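Local coordinates for Lmo0740 protein (Listeria monocytogenes, PDB 4RFA) that probably regulates transcription as an activator of the Crp family, pairing a cyclic nucleotide-binding domain with a DNA-binding domain, at residues Lys68-Val76 with Phe180-Arg191. Numbering follows the deposited sequence. Where two conformers were deposited one is given.
Sequences KTNYISIFV and FINQSVLARYCR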
ATOM      1  N   LYS A  68      -9.928  22.894  -4.195  1.00 88.79           N
ATOM      2  CA  LYS A  68     -10.163  23.136  -5.618  1.00 90.96           C
ATOM      3  C   LYS A  68      -9.408  22.097  -6.460  1.00 79.06           C
ATOM      4  O   LYS A  68      -9.993  21.450  -7.317  1.00 77.94           O
ATOM      5  CB  LYS A  68      -9.739  24.556  -6.001  1.00 95.25           C
ATOM      6  CG  LYS A  68     -10.213  24.980  -7.382  1.00108.11           C
ATOM      7  CD  LYS A  68      -9.388  26.130  -7.948  1.00117.73           C
ATOM      8  CE  LYS A  68      -8.045  25.643  -8.489  1.00118.47           C
ATOM      9  NZ  LYS A  68      -7.350  26.673  -9.312  1.00122.35           N
ATOM     10  N   THR A  69      -8.114  21.938  -6.206  1.00 76.81           N
ATOM     11  CA  THR A  69      -7.327  20.874  -6.857  1.00 74.19           C
ATOM     12  C   THR A  69      -6.901  19.874  -5.803  1.00 65.12           C
ATOM     13  O   THR A  69      -6.330  20.212  -4.789  1.00 58.50           O
ATOM     14  CB  THR A  69      -6.096  21.413  -7.654  1.00 78.29           C
ATOM     15  OG1 THR A  69      -4.968  21.590  -6.786  1.00 80.30           O
ATOM     16  CG2 THR A  69      -6.434  22.731  -8.337  1.00 83.70           C
ATOM     17  N   ASN A  70      -7.232  18.623  -6.030  1.00 63.26           N
ATOM     18  CA  ASN A  70      -6.914  17.636  -5.072  1.00 58.24           C
ATOM     19  C   ASN A  70      -5.434  17.294  -5.101  1.00 56.24           C
ATOM     20  O   ASN A  70      -4.766  17.385  -6.127  1.00 54.87           O
ATOM     21  CB  ASN A  70      -7.673  16.357  -5.354  1.00 58.51           C
ATOM     22  CG  ASN A  70      -9.176  16.478  -5.100  1.00 57.38           C
ATOM     23  OD1 ASN A  70      -9.628  17.180  -4.186  1.00 53.39           O
ATOM     24  ND2 ASN A  70      -9.945  15.724  -5.871  1.00 52.08           N
ATOM     25  N   TYR A  71      -4.967  16.836  -3.957  1.00 50.55           N
ATOM     26  CA  TYR A  71      -3.663  16.244  -3.843  1.00 50.43           C
ATOM     27  C   TYR A  71      -3.635  14.952  -4.631  1.00 47.11           C
ATOM     28  O   TYR A  71      -4.657  14.343  -4.912  1.00 51.03           O
ATOM     29  CB  TYR A  71      -3.381  15.936  -2.378  1.00 52.18           C
ATOM     30  CG  TYR A  71      -3.236  17.150  -1.486  1.00 57.84           C
ATOM     31  CD1 TYR A  71      -2.742  18.352  -1.974  1.00 61.44           C
ATOM     32  CD2 TYR A  71      -3.552  17.074  -0.126  1.00 61.82           C
ATOM     33  CE1 TYR A  71      -2.579  19.456  -1.146  1.00 64.23           C
ATOM     34  CE2 TYR A  71      -3.385  18.173   0.720  1.00 67.88           C
ATOM     35  CZ  TYR A  71      -2.899  19.365   0.201  1.00 69.07           C
ATOM     36  OH  TYR A  71      -2.728  20.466   1.015  1.00 71.89           O
ATOM     37  N   ILE A  72      -2.439  14.501  -4.937  1.00 46.09           N
ATOM     38  CA  ILE A  72      -2.244  13.246  -5.639  1.00 39.73           C
ATOM     39  C   ILE A  72      -1.618  12.298  -4.658  1.00 42.23           C
ATOM     40  O   ILE A  72      -0.579  12.620  -4.061  1.00 40.25           O
ATOM     41  CB  ILE A  72      -1.282  13.441  -6.803  1.00 38.33           C
ATOM     42  CG1 ILE A  72      -1.933  14.326  -7.855  1.00 40.94           C
ATOM     43  CG2 ILE A  72      -0.774  12.096  -7.317  1.00 38.03           C
ATOM     44  CD1 ILE A  72      -0.950  14.897  -8.881  1.00 43.94           C
ATOM     45  N   SER A  73      -2.236  11.137  -4.499  1.00 38.47           N
ATOM     46  CA  SER A  73      -1.792  10.164  -3.500  1.00 41.23           C
ATOM     47  C   SER A  73      -0.689   9.346  -4.071  1.00 40.59           C
ATOM     48  O   SER A  73       0.257   9.027  -3.383  1.00 41.46           O
ATOM     49  CB  SER A  73      -2.955   9.205  -3.116  1.00 42.85           C
ATOM     50  OG  SER A  73      -4.042   9.983  -2.621  1.00 50.94           O
ATOM     51  N   ILE A  74      -0.826   8.950  -5.332  1.00 37.24           N
ATOM     52  CA  ILE A  74       0.212   8.120  -5.942  1.00 39.45           C
ATOM     53  C   ILE A  74       0.039   8.146  -7.441  1.00 38.23           C
ATOM     54  O   ILE A  74      -1.063   8.396  -7.895  1.00 38.40           O
ATOM     55  CB  ILE A  74       0.119   6.645  -5.367  1.00 39.93           C
ATOM     56  CG1 ILE A  74       1.296   5.778  -5.798  1.00 43.93           C
ATOM     57  CG2 ILE A  74      -1.197   6.023  -5.724  1.00 39.78           C
ATOM     58  CD1 ILE A  74       1.409   4.474  -4.979  1.00 46.86           C
ATOM     59  N   PHE A  75       1.108   7.875  -8.194  1.00 37.64           N
ATOM     60  CA  PHE A  75       1.006   7.728  -9.617  1.00 39.20           C
ATOM     61  C   PHE A  75       0.784   6.282 -10.042  1.00 46.32           C
ATOM     62  O   PHE A  75       1.195   5.393  -9.368  1.00 46.65           O
ATOM     63  CB  PHE A  75       2.251   8.295 -10.276  1.00 40.85           C
ATOM     64  CG  PHE A  75       2.341   9.779 -10.143  1.00 40.51           C
ATOM     65  CD1 PHE A  75       1.593  10.604 -10.983  1.00 42.14           C
ATOM     66  CD2 PHE A  75       3.065  10.353  -9.124  1.00 39.32           C
ATOM     67  CE1 PHE A  75       1.607  11.986 -10.833  1.00 43.26           C
ATOM     68  CE2 PHE A  75       3.080  11.749  -8.950  1.00 43.13           C
ATOM     69  CZ  PHE A  75       2.340  12.567  -9.801  1.00 43.21           C
ATOM     70  N   VAL A  76       0.196   6.095 -11.224  1.00 45.67           N
ATOM     71  CA  VAL A  76      -0.007   4.805 -11.858  1.00 45.70           C
ATOM     72  C   VAL A  76       0.954   4.776 -13.031  1.00 46.97           C
ATOM     73  O   VAL A  76       0.903   5.655 -13.888  1.00 43.72           O
ATOM     74  CB  VAL A  76      -1.425   4.793 -12.442  1.00 49.66           C
ATOM     75  CG1 VAL A  76      -1.667   3.589 -13.362  1.00 54.63           C
ATOM     76  CG2 VAL A  76      -2.409   4.901 -11.306  1.00 51.81           C
ATOM     77  N   PHE A 180       5.130  15.899 -17.722  1.00 51.92           N
ATOM     78  CA  PHE A 180       3.897  16.160 -16.990  1.00 51.28           C
ATOM     79  C   PHE A 180       4.112  16.480 -15.483  1.00 47.42           C
ATOM     80  O   PHE A 180       3.229  17.021 -14.839  1.00 52.29           O
ATOM     81  CB  PHE A 180       2.872  15.024 -17.204  1.00 52.21           C
ATOM     82  CG  PHE A 180       3.232  13.738 -16.511  1.00 53.55           C
ATOM     83  CD1 PHE A 180       2.946  13.561 -15.170  1.00 53.91           C
ATOM     84  CD2 PHE A 180       3.844  12.705 -17.218  1.00 55.77           C
ATOM     85  CE1 PHE A 180       3.254  12.369 -14.528  1.00 54.44           C
ATOM     86  CE2 PHE A 180       4.175  11.526 -16.591  1.00 59.65           C
ATOM     87  CZ  PHE A 180       3.894  11.357 -15.232  1.00 52.10           C
ATOM     88  N   ILE A 181       5.265  16.146 -14.929  1.00 49.91           N
ATOM     89  CA  ILE A 181       5.636  16.591 -13.591  1.00 46.76           C
ATOM     90  C   ILE A 181       6.142  18.047 -13.639  1.00 49.35           C
ATOM     91  O   ILE A 181       7.348  18.318 -13.900  1.00 51.52           O
ATOM     92  CB  ILE A 181       6.716  15.724 -12.943  1.00 48.22           C
ATOM     93  CG1 ILE A 181       6.379  14.219 -12.995  1.00 46.93           C
ATOM     94  CG2 ILE A 181       6.926  16.175 -11.482  1.00 48.25           C
ATOM     95  CD1 ILE A 181       5.226  13.781 -12.163  1.00 45.55           C
ATOM     96  N   ASN A 182       5.201  18.966 -13.447  1.00 45.05           N
ATOM     97  CA  ASN A 182       5.482  20.385 -13.316  1.00 46.82           C
ATOM     98  C   ASN A 182       5.267  20.809 -11.897  1.00 47.93           C
ATOM     99  O   ASN A 182       4.956  19.993 -10.974  1.00 50.48           O
ATOM    100  CB  ASN A 182       4.605  21.239 -14.254  1.00 50.61           C
ATOM    101  CG  ASN A 182       3.113  20.966 -14.098  1.00 50.65           C
ATOM    102  OD1 ASN A 182       2.654  20.464 -13.092  1.00 55.16           O
ATOM    103  ND2 ASN A 182       2.357  21.337 -15.094  1.00 51.70           N
ATOM    104  N   GLN A 183       5.430  22.093 -11.695  1.00 46.03           N
ATOM    105  CA  GLN A 183       5.263  22.690 -10.383  1.00 49.32           C
ATOM    106  C   GLN A 183       3.946  22.397  -9.685  1.00 49.29           C
ATOM    107  O   GLN A 183       3.903  22.125  -8.470  1.00 45.04           O
ATOM    108  CB  GLN A 183       5.483  24.200 -10.474  1.00 54.74           C
ATOM    109  CG  GLN A 183       5.847  24.823  -9.146  1.00 58.79           C
ATOM    110  CD  GLN A 183       6.372  26.221  -9.313  1.00 61.09           C
ATOM    111  OE1 GLN A 183       7.523  26.446  -9.735  1.00 67.18           O
ATOM    112  NE2 GLN A 183       5.526  27.172  -9.007  1.00 65.54           N
ATOM    113  N   SER A 184       2.850  22.526 -10.416  1.00 49.26           N
ATOM    114  CA  SER A 184       1.523  22.262  -9.856  1.00 46.87           C
ATOM    115  C   SER A 184       1.354  20.798  -9.468  1.00 44.93           C
ATOM    116  O   SER A 184       0.822  20.468  -8.403  1.00 48.16           O
ATOM    117  CB  SER A 184       0.431  22.652 -10.889  1.00 49.89           C
ATOM    118  OG  SER A 184      -0.845  22.362 -10.359  1.00 58.56           O
ATOM    119  N   VAL A 185       1.837  19.901 -10.320  1.00 43.68           N
ATOM    120  CA  VAL A 185       1.720  18.492 -10.039  1.00 41.62           C
ATOM    121  C   VAL A 185       2.620  18.100  -8.840  1.00 44.70           C
ATOM    122  O   VAL A 185       2.168  17.412  -7.905  1.00 39.67           O
ATOM    123  CB  VAL A 185       2.022  17.678 -11.277  1.00 43.85           C
ATOM    124  CG1 VAL A 185       2.169  16.200 -10.958  1.00 40.77           C
ATOM    125  CG2 VAL A 185       0.921  17.925 -12.358  1.00 46.17           C
ATOM    126  N   LEU A 186       3.850  18.607  -8.835  1.00 42.15           N
ATOM    127  CA  LEU A 186       4.766  18.334  -7.759  1.00 43.25           C
ATOM    128  C   LEU A 186       4.163  18.771  -6.472  1.00 43.44           C
ATOM    129  O   LEU A 186       4.244  18.040  -5.507  1.00 47.81           O
ATOM    130  CB  LEU A 186       6.128  18.999  -7.978  1.00 41.78           C
ATOM    131  CG  LEU A 186       7.266  18.648  -7.044  1.00 46.66           C
ATOM    132  CD1 LEU A 186       7.559  17.165  -7.144  1.00 49.66           C
ATOM    133  CD2 LEU A 186       8.490  19.463  -7.439  1.00 49.25           C
ATOM    134  N   ALA A 187       3.550  19.950  -6.449  1.00 44.60           N
ATOM    135  CA  ALA A 187       2.917  20.432  -5.254  1.00 43.62           C
ATOM    136  C   ALA A 187       1.789  19.538  -4.757  1.00 46.93           C
ATOM    137  O   ALA A 187       1.601  19.359  -3.535  1.00 47.57           O
ATOM    138  CB  ALA A 187       2.378  21.818  -5.449  1.00 45.61           C
ATOM    139  N   ARG A 188       0.983  19.053  -5.686  1.00 45.41           N
ATOM    140  CA  ARG A 188      -0.108  18.178  -5.342  1.00 39.89           C
ATOM    141  C   ARG A 188       0.409  16.871  -4.787  1.00 40.53           C
ATOM    142  O   ARG A 188      -0.175  16.350  -3.820  1.00 38.96           O
ATOM    143  CB  ARG A 188      -1.031  17.960  -6.520  1.00 43.04           C
ATOM    144  CG  ARG A 188      -1.714  19.255  -6.953  1.00 45.46           C
ATOM    145  CD  ARG A 188      -2.336  19.130  -8.310  1.00 46.23           C
ATOM    146  NE  ARG A 188      -3.410  18.179  -8.287  1.00 48.33           N
ATOM    147  CZ  ARG A 188      -3.838  17.562  -9.368  1.00 50.00           C
ATOM    148  NH1 ARG A 188      -3.267  17.833 -10.546  1.00 48.32           N
ATOM    149  NH2 ARG A 188      -4.820  16.700  -9.265  1.00 51.67           N
ATOM    150  N   TYR A 189       1.525  16.364  -5.324  1.00 40.05           N
ATOM    151  CA  TYR A 189       2.069  15.096  -4.855  1.00 40.02           C
ATOM    152  C   TYR A 189       2.749  15.268  -3.507  1.00 44.24           C
ATOM    153  O   TYR A 189       2.790  14.332  -2.670  1.00 42.25           O
ATOM    154  CB  TYR A 189       2.983  14.529  -5.906  1.00 40.14           C
ATOM    155  CG  TYR A 189       3.686  13.215  -5.588  1.00 38.28           C
ATOM    156  CD1 TYR A 189       3.003  12.027  -5.408  1.00 36.37           C
ATOM    157  CD2 TYR A 189       5.076  13.164  -5.590  1.00 40.17           C
ATOM    158  CE1 TYR A 189       3.678  10.818  -5.205  1.00 37.44           C
ATOM    159  CE2 TYR A 189       5.752  11.968  -5.374  1.00 40.30           C
ATOM    160  CZ  TYR A 189       5.048  10.804  -5.176  1.00 38.36           C
ATOM    161  OH  TYR A 189       5.801   9.696  -4.938  1.00 44.44           O
ATOM    162  N   CYS A 190       3.328  16.449  -3.299  1.00 39.79           N
ATOM    163  CA  CYS A 190       3.932  16.791  -2.009  1.00 40.60           C
ATOM    164  C   CYS A 190       2.944  17.262  -0.961  1.00 39.89           C
ATOM    165  O   CYS A 190       3.334  17.526   0.162  1.00 44.31           O
ATOM    166  CB  CYS A 190       5.054  17.830  -2.155  1.00 40.25           C
ATOM    167  SG  CYS A 190       6.426  17.179  -3.105  1.00 44.62           S
ATOM    168  N   ARG A 191       1.692  17.393  -1.367  0.50 44.01           N
ATOM    169  CA  ARG A 191       0.627  17.789  -0.482  0.50 44.24           C
ATOM    170  C   ARG A 191       1.030  19.125   0.222  0.50 46.52           C
ATOM    171  O   ARG A 191       1.157  19.229   1.451  0.50 46.99           O
ATOM    172  CB  ARG A 191       0.285  16.573   0.419  0.50 46.11           C
ATOM    173  CG  ARG A 191       0.167  15.218  -0.366  0.50 46.47           C
ATOM    174  CD  ARG A 191      -0.376  14.099   0.532  0.50 49.93           C
ATOM    175  NE  ARG A 191      -0.407  12.645   0.157  0.50 47.89           N
ATOM    176  CZ  ARG A 191       0.275  11.958  -0.771  0.50 42.21           C
ATOM    177  NH1 ARG A 191       1.163  12.512  -1.577  0.50 33.25           N
ATOM    178  NH2 ARG A 191       0.065  10.609  -0.837  0.50 39.38           N
TER
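Phe-75 packs over the ring of Tyr-189, its CE2 3.6 Å from Tyr-189 CD1, with the planes set obliquely at 53°. Val-185 CG1 lies at its edge near the ring plane, and Ile-181 CD1 and Phe-180 CE1 press against its far carbons CZ and CE1, so a large flat hydrocarbon suits this tightly packed end. Tyrosine suits position 189 because it gives Phe-75 a ring face while its OH bonds Asn-160. Ile-72 continues the apolar patch: with CG1 beside its backbone N (chi1 -67°) and the chain then extended, CD1 reaches both Val-185 CG1, at 4.0 Å, and one face of the Arg-188 guanidinium.

The looser fringe is at Thr-69 and Asn-70, both partly exposed. Arg-188, bent at chi3, sends NE to Asn-70 O at 2.7 Å in an almost straight bond lying in the guanidinium plane; NH2 adds a weak bond to the same oxygen and a salt bridge to Glu-61. Arginine thus offers methylenes to Thr-69 and a flat charged head to Ile-72 and the carbonyl.

A buried polar part lies beyond. In the last turn, Arg-188 O accepts from Ile-72 N at 3.1 Å. Arg-191, in a Schellman motif, lays its CA over the flat face Tyr-71 offers, a CH-pi contact; in the conformer given, its extended side chain brings NH2 to Ser-73 O (3.0 Å).

Strand 72-76, paired with 58-62 and broken by a classic bulge where Ser-73 and Ile-74 both face Val-60, runs at 105° to helix 183-189, joining the probable nucleotide-binding and DNA-binding domains. Helix 150-165 packs against Phe-75 and Tyr-189, helix 126-143 against Ile-74 and Tyr-189.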